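PDB 7M0O: 3-phosphoshikimate 1-carboxyvinyltransferase from Streptomyces sviceus, which probably catalyses the transfer of the enolpyruvyl group of phosphoenolpyruvate to the 5-hydroxyl of 3-phosphoshikimate, the sixth step of the shikimate pathway towards chorismate. Local coordinates for residues A159-G164 / E185-M190; S227-A232 / P395-A400; A233-G238 / G376-G381. All coordinates share one frame; numbering follows the deposited sequence.

Contact 1. Residues A159-G164 / E185-M190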
loop_
_atom_site.group_PDB
_atom_site.type_symbol
_atom_site.label_atom_id
_atom_site.label_comp_id
_atom_site.label_asym_id
_atom_site.label_seq_id
_atom_site.Cartn_x
_atom_site.Cartn_y
_atom_site.Cartn_z
ATOM N N ALA A 159 0.778 -7.237 -11.836
ATOM C CA ALA A 159 0.412 -6.882 -13.208
ATOM C C ALA A 159 0.015 -8.114 -14.034
ATOM O O ALA A 159 -0.989 -8.079 -14.759
ATOM C CB ALA A 159 1.570 -6.134 -13.881
ATOM N N LEU A 160 0.779 -9.211 -13.928
ATOM C CA LEU A 160 0.440 -10.428 -14.672
ATOM C C LEU A 160 -0.854 -11.055 -14.164
ATOM O O LEU A 160 -1.684 -11.511 -14.963
ATOM C CB LEU A 160 1.583 -11.442 -14.584
ATOM C CG LEU A 160 2.821 -11.118 -15.418
ATOM C CD1 LEU A 160 3.887 -12.181 -15.208
ATOM C CD2 LEU A 160 2.463 -10.963 -16.909
ATOM N N LEU A 161 -1.049 -11.100 -12.839
ATOM C CA LEU A 161 -2.325 -11.586 -12.307
ATOM C C LEU A 161 -3.488 -10.761 -12.844
ATOM O O LEU A 161 -4.500 -11.307 -13.307
ATOM C CB LEU A 161 -2.311 -11.553 -10.773
ATOM C CG LEU A 161 -1.410 -12.575 -10.076
ATOM C CD1 LEU A 161 -1.113 -12.107 -8.644
ATOM C CD2 LEU A 161 -2.087 -13.943 -10.072
ATOM N N LEU A 162 -3.352 -9.433 -12.817
ATOM C CA LEU A 162 -4.432 -8.572 -13.281
ATOM C C LEU A 162 -4.685 -8.752 -14.771
ATOM O O LEU A 162 -5.833 -8.658 -15.221
ATOM C CB LEU A 162 -4.107 -7.115 -12.943
ATOM C CG LEU A 162 -4.179 -6.780 -11.442
ATOM C CD1 LEU A 162 -3.613 -5.395 -11.171
ATOM C CD2 LEU A 162 -5.582 -6.884 -10.930
ATOM N N LEU A 163 -3.632 -9.047 -15.538
ATOM C CA LEU A 163 -3.777 -9.276 -16.981
ATOM C C LEU A 163 -4.564 -10.546 -17.300
ATOM O O LEU A 163 -5.278 -10.592 -18.318
ATOM C CB LEU A 163 -2.381 -9.335 -17.619
ATOM C CG LEU A 163 -2.253 -9.787 -19.082
ATOM C CD1 LEU A 163 -2.789 -8.741 -20.011
ATOM C CD2 LEU A 163 -0.804 -10.099 -19.434
ATOM N N GLY A 164 -4.442 -11.577 -16.460
ATOM C CA GLY A 164 -4.950 -12.897 -16.765
ATOM C C GLY A 164 -6.335 -12.976 -17.382
ATOM O O GLY A 164 -6.522 -13.628 -18.418
ATOM N N GLU A 185 -2.021 -11.543 -1.717
ATOM C CA GLU A 185 -3.372 -11.861 -1.258
ATOM C C GLU A 185 -4.322 -10.685 -1.455
ATOM O O GLU A 185 -5.510 -10.898 -1.724
ATOM C CB GLU A 185 -3.377 -12.289 0.211
ATOM C CG GLU A 185 -4.707 -12.923 0.672
ATOM C CD GLU A 185 -5.494 -13.606 -0.453
ATOM O OE1 GLU A 185 -6.636 -13.173 -0.743
ATOM O OE2 GLU A 185 -4.987 -14.602 -1.025
ATOM N N ILE A 186 -3.826 -9.451 -1.322
ATOM C CA ILE A 186 -4.655 -8.277 -1.603
ATOM C C ILE A 186 -5.050 -8.239 -3.077
ATOM O O ILE A 186 -6.204 -7.932 -3.414
ATOM C CB ILE A 186 -3.922 -6.990 -1.180
ATOM C CG1 ILE A 186 -3.744 -6.975 0.342
ATOM C CG2 ILE A 186 -4.667 -5.722 -1.666
ATOM C CD1 ILE A 186 -2.817 -5.892 0.800
ATOM N N THR A 187 -4.108 -8.548 -3.979
ATOM C CA THR A 187 -4.448 -8.551 -5.401
ATOM C C THR A 187 -5.532 -9.581 -5.695
ATOM O O THR A 187 -6.491 -9.298 -6.425
ATOM C CB THR A 187 -3.214 -8.824 -6.259
ATOM O OG1 THR A 187 -2.221 -7.815 -6.048
ATOM C CG2 THR A 187 -3.591 -8.842 -7.744
ATOM N N LEU A 188 -5.424 -10.773 -5.102
ATOM C CA LEU A 188 -6.414 -11.803 -5.389
ATOM C C LEU A 188 -7.782 -11.432 -4.830
ATOM O O LEU A 188 -8.806 -11.693 -5.469
ATOM C CB LEU A 188 -5.950 -13.152 -4.843
ATOM C CG LEU A 188 -4.633 -13.679 -5.419
ATOM C CD1 LEU A 188 -4.398 -15.118 -4.992
ATOM C CD2 LEU A 188 -4.609 -13.580 -6.932
ATOM N N ALA A 189 -7.824 -10.817 -3.644
ATOM C CA ALA A 189 -9.107 -10.422 -3.077
ATOM C C ALA A 189 -9.778 -9.339 -3.918
ATOM O O ALA A 189 -11.009 -9.328 -4.066
ATOM C CB ALA A 189 -8.921 -9.946 -1.638
ATOM N N MET A 190 -8.991 -8.408 -4.461
ATOM C CA MET A 190 -9.578 -7.360 -5.290
ATOM C C MET A 190 -10.108 -7.938 -6.598
ATOM O O MET A 190 -11.195 -7.564 -7.062
ATOM C CB MET A 190 -8.554 -6.249 -5.538
ATOM C CG MET A 190 -8.163 -5.492 -4.252
ATOM S SD MET A 190 -7.032 -4.112 -4.508
ATOM C CE MET A 190 -8.078 -3.010 -5.477
#
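T187 and L188 of helix 182-193 meet L161 and L162 of helix 155-163 in a nearly parallel helix pair, part of one of the two α/β domains of the EPSP synthase fold. The axes of the two short segments cross at -17° and come no closer than 10.4 Å, so only side-chain ends touch, and strand 171-174 lies between the helices in sequence. T187 comes first and divides its two branches between different partners. Its methyl CG2, anti to the backbone N, points between the leucines and lies 4.2 Å from L161 CD1 and 4.2 Å from L162 CD2. Its hydroxyl is turned aside and hydrogen-bonds R13 NE and T158 OG1. Threonine suits this place because one small side chain gives the leucines a methyl while meeting R13, predicted to bind 3-phosphoshikimate; the contact is thus probably second shell to that site. L162 also packs on F16 and F84, which extends the apolar patch toward helices 8-20 and 79-90. One residue on, L188 reaches across with a branched end that also rests on V198. Its methyl CD2 touches both branches of L161, at 4.2 Å from L161 CD1 and 4.0 Å from L161 CD2.

Contact 2. Residues S227-A232 / P395-A400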
loop_
_atom_site.group_PDB
_atom_site.type_symbol
_atom_site.label_atom_id
_atom_site.label_comp_id
_atom_site.label_asym_id
_atom_site.label_seq_id
_atom_site.Cartn_x
_atom_site.Cartn_y
_atom_site.Cartn_z
ATOM N N SER A 227 -2.576 3.600 11.981
ATOM C CA SER A 227 -2.161 3.077 13.277
ATOM C C SER A 227 -1.757 4.196 14.218
ATOM O O SER A 227 -2.013 4.104 15.422
ATOM C CB SER A 227 -0.999 2.073 13.121
ATOM O OG SER A 227 0.255 2.680 12.843
ATOM N N TYR A 228 -1.166 5.278 13.686
ATOM C CA TYR A 228 -0.725 6.369 14.548
ATOM C C TYR A 228 -1.905 7.116 15.137
ATOM O O TYR A 228 -1.845 7.557 16.289
ATOM C CB TYR A 228 0.183 7.340 13.770
ATOM C CG TYR A 228 1.239 6.581 13.025
ATOM C CD1 TYR A 228 2.297 5.989 13.710
ATOM C CD2 TYR A 228 1.147 6.398 11.649
ATOM C CE1 TYR A 228 3.250 5.252 13.036
ATOM C CE2 TYR A 228 2.103 5.655 10.967
ATOM C CZ TYR A 228 3.135 5.086 11.669
ATOM O OH TYR A 228 4.063 4.338 10.992
ATOM N N PHE A 229 -3.001 7.222 14.384
ATOM C CA PHE A 229 -4.156 7.957 14.876
ATOM C C PHE A 229 -4.953 7.094 15.856
ATOM O O PHE A 229 -5.388 7.584 16.903
ATOM C CB PHE A 229 -4.983 8.457 13.677
ATOM C CG PHE A 229 -4.232 9.458 12.813
ATOM C CD1 PHE A 229 -4.450 10.819 12.949
ATOM C CD2 PHE A 229 -3.251 9.035 11.930
ATOM C CE1 PHE A 229 -3.726 11.742 12.187
ATOM C CE2 PHE A 229 -2.513 9.941 11.192
ATOM C CZ PHE A 229 -2.757 11.308 11.317
ATOM N N PHE A 230 -5.050 5.789 15.578
ATOM C CA PHE A 230 -5.631 4.848 16.531
ATOM C C PHE A 230 -4.845 4.833 17.848
ATOM O O PHE A 230 -5.438 4.806 18.932
ATOM C CB PHE A 230 -5.666 3.439 15.928
ATOM C CG PHE A 230 -6.709 3.218 14.844
ATOM C CD1 PHE A 230 -7.973 3.786 14.906
ATOM C CD2 PHE A 230 -6.420 2.384 13.786
ATOM C CE1 PHE A 230 -8.921 3.528 13.896
ATOM C CE2 PHE A 230 -7.358 2.113 12.785
ATOM C CZ PHE A 230 -8.603 2.685 12.846
ATOM N N ALA A 231 -3.504 4.815 17.774
ATOM C CA ALA A 231 -2.670 4.806 18.981
ATOM C C ALA A 231 -2.850 6.071 19.815
ATOM O O ALA A 231 -2.896 6.006 21.055
ATOM C CB ALA A 231 -1.198 4.648 18.602
ATOM N N ALA A 232 -2.915 7.229 19.161
ATOM C CA ALA A 232 -3.156 8.484 19.875
ATOM C C ALA A 232 -4.450 8.416 20.685
ATOM O O ALA A 232 -4.506 8.878 21.837
ATOM C CB ALA A 232 -3.207 9.644 18.876
ATOM N N PRO A 395 2.429 12.746 2.698
ATOM C CA PRO A 395 2.965 14.117 2.670
ATOM C C PRO A 395 2.287 15.049 3.660
ATOM O O PRO A 395 2.955 15.917 4.227
ATOM C CB PRO A 395 2.725 14.552 1.215
ATOM C CG PRO A 395 2.709 13.262 0.445
ATOM C CD PRO A 395 2.034 12.276 1.358
ATOM N N GLY A 396 0.997 14.877 3.912
ATOM C CA GLY A 396 0.309 15.754 4.838
ATOM C C GLY A 396 0.259 15.266 6.274
ATOM O O GLY A 396 -0.583 15.735 7.041
ATOM N N PHE A 397 1.168 14.369 6.680
ATOM C CA PHE A 397 1.053 13.773 8.014
ATOM C C PHE A 397 1.097 14.823 9.120
ATOM O O PHE A 397 0.342 14.747 10.097
ATOM C CB PHE A 397 2.158 12.743 8.270
ATOM C CG PHE A 397 2.256 12.347 9.724
ATOM C CD1 PHE A 397 1.398 11.398 10.259
ATOM C CD2 PHE A 397 3.158 12.984 10.583
ATOM C CE1 PHE A 397 1.483 11.030 11.620
ATOM C CE2 PHE A 397 3.229 12.651 11.928
ATOM C CZ PHE A 397 2.391 11.670 12.448
ATOM N N HIS A 398 2.030 15.770 9.027
ATOM C CA HIS A 398 2.181 16.709 10.135
ATOM C C HIS A 398 0.961 17.602 10.281
ATOM O O HIS A 398 0.627 17.998 11.400
ATOM C CB HIS A 398 3.430 17.557 9.943
ATOM C CG HIS A 398 4.699 16.782 10.073
ATOM N ND1 HIS A 398 5.132 16.253 11.271
ATOM C CD2 HIS A 398 5.624 16.436 9.150
ATOM C CE1 HIS A 398 6.280 15.626 11.082
ATOM N NE2 HIS A 398 6.604 15.728 9.805
ATOM N N GLU A 399 0.282 17.908 9.172
ATOM C CA GLU A 399 -0.945 18.695 9.238
ATOM C C GLU A 399 -2.069 17.893 9.881
ATOM O O GLU A 399 -2.742 18.373 10.803
ATOM C CB GLU A 399 -1.347 19.156 7.837
ATOM C CG GLU A 399 -0.299 20.007 7.164
ATOM C CD GLU A 399 -0.315 19.893 5.643
ATOM O OE1 GLU A 399 -1.291 19.354 5.075
ATOM O OE2 GLU A 399 0.657 20.357 5.021
ATOM N N ALA A 400 -2.258 16.655 9.419
ATOM C CA ALA A 400 -3.311 15.794 9.954
ATOM C C ALA A 400 -3.116 15.528 11.439
ATOM O O ALA A 400 -4.085 15.511 12.202
ATOM C CB ALA A 400 -3.350 14.471 9.196
#
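Two phenylalanines meet here from different first torsions: F229 holds CG opposite its own carbonyl carbon (chi1 -64°), whereas F397 has CG anti to the backbone N (chi1 167°). Neither CB points at the other segment, and these torsions swing both rings in toward it. F229 belongs to helix 223-235 and F397 to the opening turn of helix 397-406, the last helix of the chain, which this contact packs against an earlier helix of the same α/β domain. The rings slide past each other in opposite directions with their planes steeply inclined, and F229 CE2 comes within 4.2 Å of F397 CE1. They touch through rim carbons and do not form a stack.

The far end of F229 meets A400. F229 CZ lies 3.9 Å from A400 CB, while the carbonyl A400 O sits at the ring edge, near its plane, 3.8 Å from F229 CE1. Alanine suits this position because its single methyl lets the ring come right up to the helix backbone. Replacing F229 by an alanine would probably open a gap beside A400 and leave F397 CE1 without the F229 ring against it.

At the same F397 CE1, Y228 offers its CB, at the edge of the ring and near its plane, 4.5 Å away. The Y228 hydroxyl lies elsewhere, hydrogen-bonded to R367, predicted to bind phosphoenolpyruvate. Helix 366-375 joins in through M370, which touches both Y228 and F397, and F397 also meets the ring of F401.

No hydrogen bond crosses between the segments, so they are held by dispersion and by the exclusion of water. The carbonyl at the rim of F229 probably adds a mild electrostatic attraction, since aromatic ring edges carry slight positive charge.

Contact 3. Residues A233-G238 / G376-G381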
loop_
_atom_site.group_PDB
_atom_site.type_symbol
_atom_site.label_atom_id
_atom_site.label_comp_id
_atom_site.label_asym_id
_atom_site.label_seq_id
_atom_site.Cartn_x
_atom_site.Cartn_y
_atom_site.Cartn_z
ATOM N N ALA A 233 -5.498 7.808 20.114
ATOM C CA ALA A 233 -6.757 7.697 20.845
ATOM C C ALA A 233 -6.629 6.745 22.028
ATOM O O ALA A 233 -7.144 7.025 23.112
ATOM C CB ALA A 233 -7.872 7.241 19.904
ATOM N N ALA A 234 -5.943 5.615 21.845
ATOM C CA ALA A 234 -5.819 4.634 22.927
ATOM C C ALA A 234 -5.037 5.208 24.103
ATOM O O ALA A 234 -5.292 4.858 25.268
ATOM C CB ALA A 234 -5.132 3.371 22.402
ATOM N N LEU A 235 -4.132 6.134 23.815
ATOM C CA LEU A 235 -3.275 6.738 24.822
ATOM C C LEU A 235 -3.982 7.831 25.608
ATOM O O LEU A 235 -3.532 8.178 26.705
ATOM C CB LEU A 235 -2.047 7.313 24.127
ATOM C CG LEU A 235 -1.009 8.070 24.933
ATOM C CD1 LEU A 235 -0.371 7.090 25.906
ATOM C CD2 LEU A 235 -0.018 8.646 23.962
ATOM N N THR A 236 -5.065 8.377 25.066
ATOM C CA THR A 236 -5.719 9.576 25.583
ATOM C C THR A 236 -7.080 9.218 26.170
ATOM O O THR A 236 -8.014 8.921 25.412
ATOM C CB THR A 236 -5.877 10.607 24.459
ATOM O OG1 THR A 236 -4.619 10.802 23.785
ATOM C CG2 THR A 236 -6.398 11.951 25.013
ATOM N N PRO A 237 -7.271 9.265 27.491
ATOM C CA PRO A 237 -8.551 8.815 28.062
ATOM C C PRO A 237 -9.718 9.660 27.570
ATOM O O PRO A 237 -9.654 10.890 27.556
ATOM C CB PRO A 237 -8.336 8.954 29.575
ATOM C CG PRO A 237 -7.190 9.903 29.721
ATOM C CD PRO A 237 -6.307 9.668 28.528
ATOM N N GLY A 238 -10.781 8.973 27.144
ATOM C CA GLY A 238 -11.953 9.617 26.593
ATOM C C GLY A 238 -11.854 10.069 25.147
ATOM O O GLY A 238 -12.865 10.517 24.592
ATOM N N GLY A 376 4.856 12.375 21.582
ATOM C CA GLY A 376 4.855 13.807 21.868
ATOM C C GLY A 376 3.528 14.378 22.354
ATOM O O GLY A 376 3.517 15.511 22.854
ATOM N N LEU A 377 2.412 13.656 22.184
ATOM C CA LEU A 377 1.162 14.052 22.833
ATOM C C LEU A 377 1.298 14.157 24.347
ATOM O O LEU A 377 0.617 14.983 24.975
ATOM C CB LEU A 377 0.064 13.045 22.503
ATOM C CG LEU A 377 -0.349 12.974 21.039
ATOM C CD1 LEU A 377 -1.449 11.955 20.933
ATOM C CD2 LEU A 377 -0.811 14.317 20.508
ATOM N N ARG A 378 2.135 13.312 24.961
ATOM C CA ARG A 378 2.292 13.311 26.409
ATOM C C ARG A 378 3.670 13.743 26.892
ATOM O O ARG A 378 3.818 14.031 28.086
ATOM C CB ARG A 378 1.995 11.914 26.980
ATOM C CG ARG A 378 0.515 11.546 27.006
ATOM C CD ARG A 378 -0.223 12.183 28.185
ATOM N NE ARG A 378 0.277 11.708 29.474
ATOM C CZ ARG A 378 -0.051 10.535 30.011
ATOM N NH1 ARG A 378 -0.867 9.719 29.366
ATOM N NH2 ARG A 378 0.454 10.169 31.181
ATOM N N VAL A 379 4.672 13.774 26.015
ATOM C CA VAL A 379 6.026 14.174 26.399
ATOM C C VAL A 379 6.387 15.454 25.656
ATOM O O VAL A 379 6.661 15.409 24.447
ATOM C CB VAL A 379 7.050 13.068 26.097
ATOM C CG1 VAL A 379 8.455 13.549 26.416
ATOM C CG2 VAL A 379 6.723 11.784 26.876
ATOM N N PRO A 380 6.420 16.600 26.333
ATOM C CA PRO A 380 6.747 17.855 25.645
ATOM C C PRO A 380 8.198 17.896 25.196
ATOM O O PRO A 380 9.074 17.249 25.772
ATOM C CB PRO A 380 6.479 18.929 26.711
ATOM C CG PRO A 380 5.660 18.255 27.775
ATOM C CD PRO A 380 6.091 16.814 27.752
ATOM N N GLY A 381 8.448 18.665 24.138
ATOM C CA GLY A 381 9.817 18.857 23.693
ATOM C C GLY A 381 10.406 17.765 22.833
ATOM O O GLY A 381 11.637 17.616 22.791
HETATM O O HOH W 1 -2.690 10.369 27.567
#
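L235 and R378 provide most of the contact between the end of helix 223-235 and the turn that follows helix 366-375, at the periphery of the same α/β domain. The apolar part is small. The branched end of L235 lies against the aliphatic stem of R378, with L235 CD2 4.2 Å from R378 CG, and both residues also rest on F306. Leucine fits a buried place at a helix end, and arginine fits beside it because its methylenes can pack while its charged head remains near water. A second touch joins T236 OG1 to L377 CD1 at 4.4 Å. It is plain packing, since CD1 is a methyl; the hydroxyl finds its polar partner in A232 O, one turn earlier, and L377 also leans on F401 and R405 of helix 397-406.

The polar part runs through one water. The R378 chain is bent at chi2 (-79°) and again at chi3 (-63°), and these bends fold the guanidinium back toward the helix end. L235 O lies at the guanidinium edge, near its plane, but 4.1 Å from R378 NH1 is too long for a direct bond. The water spans the distance, accepting from R378 NH1 at 2.6 Å and donating to L235 O at 2.5 Å; both are short enough to leave its exact position in some doubt.

Backbone bonding finishes the turn out of the helix. T236 N donates to A233 O at 3.2 Å, and further along, G238 is bonded through its backbone to G279.

The carbonyls at a helix C-terminal end carry partial negative charge. A guanidinium lying near L235 O is therefore probably favourably placed, with the water as the likely intermediary, a mild attraction added to the packing of the two segments.

Contacts 2 and 3 share helix 223-235 and lie on one side of the chain's centre, their own centres about 13 Å apart. They meet directly, with A232 CB 3.6 Å from L377 CD1, and contact 3 is nested within the sequence loop that contact 2 closes. Contact 1 closes earlier in the chain and stands across the centre, about 30 Å from contact 2 and 40 Å from contact 3, measured between centres. Place and chemistry vary together: contact 1 is buried and aliphatic, contact 2 buried and largely aromatic, and contact 3, nearer the surface, adds a water bridge to its packing. Contacts 1 and 2 each adjoin predicted substrate-binding residues, whereas contact 3 lies away from them.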